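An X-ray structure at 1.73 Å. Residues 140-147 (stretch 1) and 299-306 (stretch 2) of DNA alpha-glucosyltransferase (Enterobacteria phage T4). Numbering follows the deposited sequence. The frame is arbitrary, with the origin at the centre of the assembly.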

# COMPACT_ATOMS: atom_id res chain seq x y z
N SER A 140 13.69 0.36 1.89
CA SER A 140 12.95 1.46 1.26
C SER A 140 12.41 0.96 -0.07
O SER A 140 12.87 -0.05 -0.60
N HIS A 141 11.43 1.68 -0.62
CA HIS A 141 10.81 1.30 -1.89
C HIS A 141 11.66 1.61 -3.12
O HIS A 141 11.42 1.06 -4.20
N SER A 142 12.65 2.49 -2.98
CA SER A 142 13.47 2.86 -4.13
C SER A 142 14.85 3.40 -3.79
O SER A 142 15.02 4.17 -2.85
N ASP A 143 15.84 2.98 -4.58
CA ASP A 143 17.21 3.44 -4.37
C ASP A 143 17.30 4.93 -4.67
O ASP A 143 18.17 5.63 -4.16
N ASN A 144 16.38 5.43 -5.50
CA ASN A 144 16.38 6.84 -5.89
C ASN A 144 15.28 7.67 -5.23
O ASN A 144 15.05 8.82 -5.62
N GLY A 145 14.61 7.10 -4.24
CA GLY A 145 13.55 7.83 -3.55
C GLY A 145 14.08 8.94 -2.66
O GLY A 145 15.28 9.06 -2.44
N ASP A 146 13.17 9.75 -2.13
CA ASP A 146 13.54 10.85 -1.25
C ASP A 146 14.19 10.36 0.04
O ASP A 146 15.11 10.99 0.55
N PHE A 147 13.73 9.22 0.56
CA PHE A 147 14.31 8.68 1.78
C PHE A 147 15.80 8.42 1.60
O PHE A 147 16.61 8.81 2.44
N GLN A 299 8.96 8.62 -11.43
CA GLN A 299 9.91 7.53 -11.66
C GLN A 299 10.89 7.29 -10.51
O GLN A 299 11.23 6.15 -10.20
N LYS A 300 11.35 8.36 -9.87
CA LYS A 300 12.31 8.25 -8.77
C LYS A 300 11.85 7.36 -7.63
O LYS A 300 12.67 6.75 -6.94
N TYR A 301 10.54 7.29 -7.41
CA TYR A 301 9.97 6.50 -6.32
C TYR A 301 9.67 5.06 -6.72
O TYR A 301 9.30 4.25 -5.87
N LEU A 302 9.82 4.74 -8.00
CA LEU A 302 9.49 3.41 -8.49
C LEU A 302 10.66 2.52 -8.86
O LEU A 302 11.51 2.89 -9.67
N GLN A 303 10.70 1.33 -8.26
CA GLN A 303 11.75 0.36 -8.55
C GLN A 303 11.08 -0.98 -8.88
O GLN A 303 10.99 -1.35 -10.05
N ARG A 304 10.58 -1.68 -7.87
CA ARG A 304 9.89 -2.96 -8.08
C ARG A 304 8.54 -3.01 -7.36
O ARG A 304 7.75 -3.91 -7.59
N SER A 305 8.28 -2.03 -6.51
CA SER A 305 7.05 -2.05 -5.72
C SER A 305 5.72 -1.61 -6.33
O SER A 305 5.55 -0.44 -6.70
N LEU A 306 4.79 -2.55 -6.43
CA LEU A 306 3.44 -2.21 -6.86
C LEU A 306 2.84 -1.95 -5.49
O LEU A 306 3.47 -2.25 -4.46

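Contacts between loops, lacking the regular pairing of strands, are often held by side chains that reach for backbone groups and for one another, and residues 140-147 and 299-306 of DNA alpha-glucosyltransferase illustrate the principle. Few CA-to-CB bonds here point directly across; those of Gln303 and Ser305 do, and most others run sideways, so the rotamers decide what meets.

Asp146, in the first turn of a helix, adopts m (chi1 -71°), which brings its carboxylate to the other stretch. There it serves two donors: Tyr301 OH gives a hydrogen bond to Asp146 OD1 at 2.6 Å, and Lys300 NZ forms a salt bridge with Asp146 OD2 at 3.0 Å. Tyr301 starts out pointing away, but its m rotamer (-56°) swings the ring back, with Gly145 CA 4.2 Å from Tyr301 CD1. Lys300 takes p at chi1 and then t, m, t, the bend at chi3 lying on the way to the carboxylate.

At the beta turn that begins with Ser142, the t rotamer (176°) lets Ser142 OG donate to Lys300 O at 2.7 Å while accepting from Asn144 N at 3.1 Å. Gln303, t at chi1 and chi2, extends its amide to Asp143: Asp143 N donates to Gln303 OE1 at 2.7 Å, and the m rotamer of Asp143 allows a weak return bond from Gln303 NE2 to Asp143 OD2 at 3.1 Å. Water 3 donates to both Ser142 OG and Gln303 OE1, each at 3.1 Å.

His141 and Ser305, both m, meet at the imidazole edge, His141 ND1 and Ser305 OG sharing a hydrogen bond of 3.0 Å. Beside them, waters 1 and 2 donate to His141 O; water 2 also accepts from the backbone nitrogens of Gln303 and Ser305, and water 1 from that of Arg304, so solvent bridges where backbones do not pair.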

# COMPACT_ATOMS: atom_id res chain seq x y z
CB SER A 140 13.85 2.68 1.03
OG SER A 140 14.68 2.50 -0.10
CB HIS A 141 9.46 1.99 -2.06
CG HIS A 141 8.36 1.40 -1.24
ND1 HIS A 141 7.88 0.13 -1.44
CD2 HIS A 141 7.61 1.93 -0.24
CE1 HIS A 141 6.88 -0.10 -0.60
NE2 HIS A 141 6.70 0.98 0.14
CB SER A 142 12.71 3.89 -4.97
OG SER A 142 13.50 4.35 -6.06
CB ASP A 143 18.18 2.69 -5.30
CG ASP A 143 18.24 1.20 -5.02
OD1 ASP A 143 18.08 0.78 -3.86
OD2 ASP A 143 18.47 0.42 -5.98
CB ASN A 144 16.27 6.96 -7.41
CG ASN A 144 17.47 6.39 -8.12
OD1 ASN A 144 18.59 6.85 -7.94
ND2 ASN A 144 17.25 5.36 -8.94
CB ASP A 146 12.30 11.70 -0.93
CG ASP A 146 11.83 12.51 -2.13
OD1 ASP A 146 10.70 13.04 -2.08
OD2 ASP A 146 12.59 12.61 -3.12
CB PHE A 147 13.61 7.38 2.18
CG PHE A 147 14.21 6.71 3.39
CD1 PHE A 147 14.00 7.22 4.66
CD2 PHE A 147 15.00 5.57 3.24
CE1 PHE A 147 14.58 6.61 5.78
CE2 PHE A 147 15.58 4.96 4.35
CZ PHE A 147 15.37 5.48 5.63
CB GLN A 299 10.68 7.82 -12.94
CG GLN A 299 11.63 6.73 -13.39
CD GLN A 299 12.43 7.15 -14.61
OE1 GLN A 299 11.88 7.64 -15.59
NE2 GLN A 299 13.74 6.96 -14.54
CB LYS A 300 12.64 9.64 -8.22
CG LYS A 300 11.43 10.33 -7.62
CD LYS A 300 11.68 11.81 -7.37
CE LYS A 300 12.64 12.04 -6.23
NZ LYS A 300 12.77 13.50 -5.95
CB TYR A 301 8.67 7.13 -5.83
CG TYR A 301 8.81 8.57 -5.39
CD1 TYR A 301 9.58 8.91 -4.29
CD2 TYR A 301 8.18 9.60 -6.10
CE1 TYR A 301 9.73 10.24 -3.89
CE2 TYR A 301 8.32 10.93 -5.72
CZ TYR A 301 9.10 11.25 -4.62
OH TYR A 301 9.27 12.56 -4.24
CB LEU A 302 8.56 3.54 -9.71
CG LEU A 302 7.24 4.29 -9.44
CD1 LEU A 302 6.54 4.59 -10.76
CD2 LEU A 302 6.35 3.46 -8.53
CB GLN A 303 12.70 0.21 -7.35
CG GLN A 303 14.00 -0.54 -7.69
CD GLN A 303 15.14 -0.22 -6.74
OE1 GLN A 303 15.33 0.94 -6.35
NE2 GLN A 303 15.92 -1.23 -6.37
CB ARG A 304 10.71 -4.14 -7.53
CG ARG A 304 12.03 -4.44 -8.24
CD ARG A 304 12.70 -5.66 -7.58
NE ARG A 304 13.00 -5.41 -6.17
CZ ARG A 304 13.29 -6.36 -5.28
NH1 ARG A 304 13.55 -6.04 -4.02
NH2 ARG A 304 13.32 -7.64 -5.65
CB SER A 305 7.26 -1.25 -4.43
OG SER A 305 8.38 -1.72 -3.71
CB LEU A 306 2.72 -3.38 -7.53
CG LEU A 306 2.95 -3.55 -9.03
CD1 LEU A 306 2.26 -4.82 -9.51
CD2 LEU A 306 2.41 -2.33 -9.78
O HOH W 1 10.82 -1.88 -4.96
O HOH W 2 9.35 0.60 -5.93
O HOH W 3 15.48 3.40 -8.18